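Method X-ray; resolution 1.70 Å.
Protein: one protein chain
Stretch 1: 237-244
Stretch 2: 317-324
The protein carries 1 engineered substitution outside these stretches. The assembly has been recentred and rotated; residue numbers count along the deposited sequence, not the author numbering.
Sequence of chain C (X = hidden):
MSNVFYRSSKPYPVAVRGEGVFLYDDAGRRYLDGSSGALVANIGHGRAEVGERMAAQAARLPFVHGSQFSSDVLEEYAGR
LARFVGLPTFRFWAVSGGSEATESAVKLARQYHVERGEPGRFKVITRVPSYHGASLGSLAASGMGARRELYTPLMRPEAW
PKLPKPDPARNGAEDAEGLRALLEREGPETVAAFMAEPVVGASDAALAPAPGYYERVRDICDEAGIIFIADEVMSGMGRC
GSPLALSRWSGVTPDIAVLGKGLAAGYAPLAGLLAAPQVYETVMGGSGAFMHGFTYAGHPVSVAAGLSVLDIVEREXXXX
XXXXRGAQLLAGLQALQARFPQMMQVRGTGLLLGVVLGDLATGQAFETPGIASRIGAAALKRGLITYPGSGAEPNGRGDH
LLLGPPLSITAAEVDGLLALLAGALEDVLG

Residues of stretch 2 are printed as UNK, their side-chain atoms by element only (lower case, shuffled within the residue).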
# COMPACT_ATOMS: atom_id res chain seq x y z
N MET C 237 8.58 3.16 -16.83
CA MET C 237 9.33 1.91 -16.88
C MET C 237 9.27 1.14 -18.20
O MET C 237 9.13 -0.09 -18.20
CB MET C 237 8.93 1.01 -15.70
CG MET C 237 9.16 1.66 -14.32
SD MET C 237 10.80 2.42 -14.04
CE MET C 237 10.42 4.12 -14.34
N GLY C 238 9.39 1.86 -19.31
CA GLY C 238 9.38 1.23 -20.63
C GLY C 238 8.04 1.05 -21.31
O GLY C 238 7.99 0.80 -22.51
N ARG C 239 6.97 1.17 -20.54
CA ARG C 239 5.61 1.02 -21.04
C ARG C 239 5.36 1.74 -22.37
O ARG C 239 4.79 1.17 -23.31
CB ARG C 239 4.63 1.55 -19.98
CG ARG C 239 3.17 1.24 -20.22
CD ARG C 239 2.81 -0.16 -19.71
NE ARG C 239 2.24 -0.93 -20.78
CZ ARG C 239 1.96 -2.22 -20.74
NH1 ARG C 239 2.19 -2.95 -19.65
NH2 ARG C 239 1.47 -2.79 -21.82
N CYS C 240 5.80 2.99 -22.45
CA CYS C 240 5.59 3.79 -23.65
C CYS C 240 6.79 3.85 -24.60
O CYS C 240 6.93 4.81 -25.36
CB CYS C 240 5.17 5.20 -23.25
SG CYS C 240 3.53 5.28 -22.48
N GLY C 241 7.64 2.83 -24.56
CA GLY C 241 8.80 2.78 -25.44
C GLY C 241 9.96 3.67 -25.03
O GLY C 241 10.83 3.97 -25.85
N SER C 242 9.98 4.07 -23.77
CA SER C 242 11.03 4.92 -23.22
C SER C 242 11.10 4.65 -21.71
O SER C 242 10.08 4.30 -21.10
CB SER C 242 10.68 6.40 -23.48
OG SER C 242 11.60 7.29 -22.88
N PRO C 243 12.28 4.78 -21.08
CA PRO C 243 12.37 4.53 -19.64
C PRO C 243 11.24 5.28 -18.92
O PRO C 243 10.54 4.71 -18.09
CB PRO C 243 13.75 5.05 -19.28
CG PRO C 243 14.55 4.70 -20.52
CD PRO C 243 13.61 5.13 -21.64
N LEU C 244 11.10 6.56 -19.24
CA LEU C 244 10.02 7.38 -18.71
C LEU C 244 9.39 7.98 -19.97
O LEU C 244 10.11 8.42 -20.87
CB LEU C 244 10.54 8.50 -17.80
CG LEU C 244 11.09 8.07 -16.43
CD1 LEU C 244 11.68 9.28 -15.71
CD2 LEU C 244 9.98 7.44 -15.60
N UNK C 317 15.87 -5.55 -22.98
CA UNK C 317 15.57 -4.30 -23.68
C UNK C 317 14.08 -4.23 -23.96
O UNK C 317 13.64 -4.08 -25.10
c UNK C 317 16.15 -2.86 -25.69
o UNK C 317 16.30 -2.80 -26.94
c UNK C 317 16.36 -4.19 -24.99
o UNK C 317 15.84 -1.86 -25.01
N UNK C 318 13.29 -4.35 -22.90
CA UNK C 318 11.84 -4.31 -23.04
C UNK C 318 11.36 -2.92 -23.44
O UNK C 318 10.25 -2.76 -23.93
c UNK C 318 10.65 -6.65 -20.17
c UNK C 318 11.07 -7.15 -22.57
c UNK C 318 11.45 -6.26 -21.39
c UNK C 318 11.18 -4.78 -21.74
N UNK C 319 12.20 -1.90 -23.23
CA UNK C 319 11.83 -0.55 -23.61
C UNK C 319 11.82 -0.52 -25.14
O UNK C 319 10.91 0.05 -25.77
c UNK C 319 12.51 1.87 -23.59
o UNK C 319 12.83 0.48 -21.65
c UNK C 319 12.84 0.48 -23.09
N UNK C 320 12.83 -1.15 -25.74
CA UNK C 320 12.93 -1.21 -27.18
C UNK C 320 11.84 -2.11 -27.74
O UNK C 320 11.29 -1.85 -28.81
N UNK C 321 11.52 -3.16 -26.99
CA UNK C 321 10.49 -4.11 -27.38
C UNK C 321 9.14 -3.41 -27.41
O UNK C 321 8.33 -3.65 -28.30
c UNK C 321 10.45 -5.28 -26.40
N UNK C 322 8.89 -2.55 -26.43
CA UNK C 322 7.64 -1.82 -26.35
C UNK C 322 7.44 -0.94 -27.59
O UNK C 322 6.32 -0.77 -28.06
c UNK C 322 7.61 -0.95 -25.08
N UNK C 323 8.54 -0.40 -28.11
CA UNK C 323 8.48 0.44 -29.30
C UNK C 323 8.04 -0.38 -30.51
O UNK C 323 7.11 -0.01 -31.22
c UNK C 323 11.73 3.41 -30.04
c UNK C 323 10.37 1.97 -28.49
c UNK C 323 9.85 1.06 -29.58
c UNK C 323 11.76 2.51 -28.81
n UNK C 323 10.85 4.60 -29.84
N UNK C 324 8.71 -1.50 -30.73
CA UNK C 324 8.43 -2.38 -31.86
C UNK C 324 7.04 -3.03 -31.78
O UNK C 324 6.26 -2.95 -32.72
o UNK C 324 11.76 -4.82 -33.22
c UNK C 324 9.43 -4.36 -33.16
o UNK C 324 10.40 -6.54 -33.38
c UNK C 324 10.61 -5.31 -33.26
c UNK C 324 9.51 -3.47 -31.94

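Position 317 has two side-chain carbons, the second carrying two oxygens, and touches nothing on stretch 1. A carboxylate joined directly to CB, with no further methylene, is that of Asp-317. It occupies the N-cap, and one of its carboxylate oxygens accepts a hydrogen bond from the backbone N of position 320, closing the first turn of the helix.

Position 318 carries four carbons forked at the second, which identifies Leu-318. Its CA-to-CB bond points sideways, and the side chain makes no contact with stretch 1; its backbone comes nearer, Leu-318 O lying 4.4 Å from Gly-238 O.

At position 319 the first side-chain carbon bears one oxygen and one carbon, and this fork lies against Gly-238, Gly-241, Ser-242 and Pro-243; it is Thr-319. Its methyl CG2 lies 3.4 Å from Gly-241 C, 3.4 Å from Ser-242 N and 4.0 Å from Pro-243 CD, while its hydroxyl OG1 is 3.7 Å from Gly-238 CA. The side chain thus spans the turn, and no hydrogen bond to stretch 1 accompanies these contacts.

Position 320 has no side-chain atoms and is Gly-320. An ideal CB here would meet no atom of stretch 1 but would lie 2.4 Å from Asp-317 OD2, so the absence of a side chain leaves room for the capping carboxylate.

A single carbon marks position 321 as Ala-321, which makes no contact across the interface. Position 322 also has one carbon, but this one points toward stretch 1 and packs against Gly-238 and Gly-241; it is Ala-322, its CB 3.1 Å from Gly-238 O and 3.8 Å from Gly-241 N.

Position 323 carries four carbons in a row ending in nitrogen, beside the Gly-241 carbonyl; it is Lys-323. Lys-323 CG is 3.3 Å from Gly-241 O, this residue's closest approach to stretch 1.

Position 324 has three carbons, the third carrying two oxygens, and is Glu-324; it is out of reach of stretch 1.

The contact is a close packing of the helix against the type I turn from Gly-238 to Gly-241, burying 265 Å² without a hydrogen bond between the stretches. Gly-241 N donates to Gly-238 O at 2.9 Å within the turn, and the methyl of Ala-322 sits against both residues. Backbone angles already favour glycine at Gly-241 and call for it at Gly-238; the close helix is a further constraint. An ideal CB on Gly-241 would clash with Lys-323 CG at 2.8 Å, and one on Gly-238 would be tight against Thr-319 OG1 at 3.1 Å. Gly-241 CA also makes a CA-H...O contact with Thr-319 O at 3.5 Å.

Stretch 2, residues 317-324: DLTGAAKE
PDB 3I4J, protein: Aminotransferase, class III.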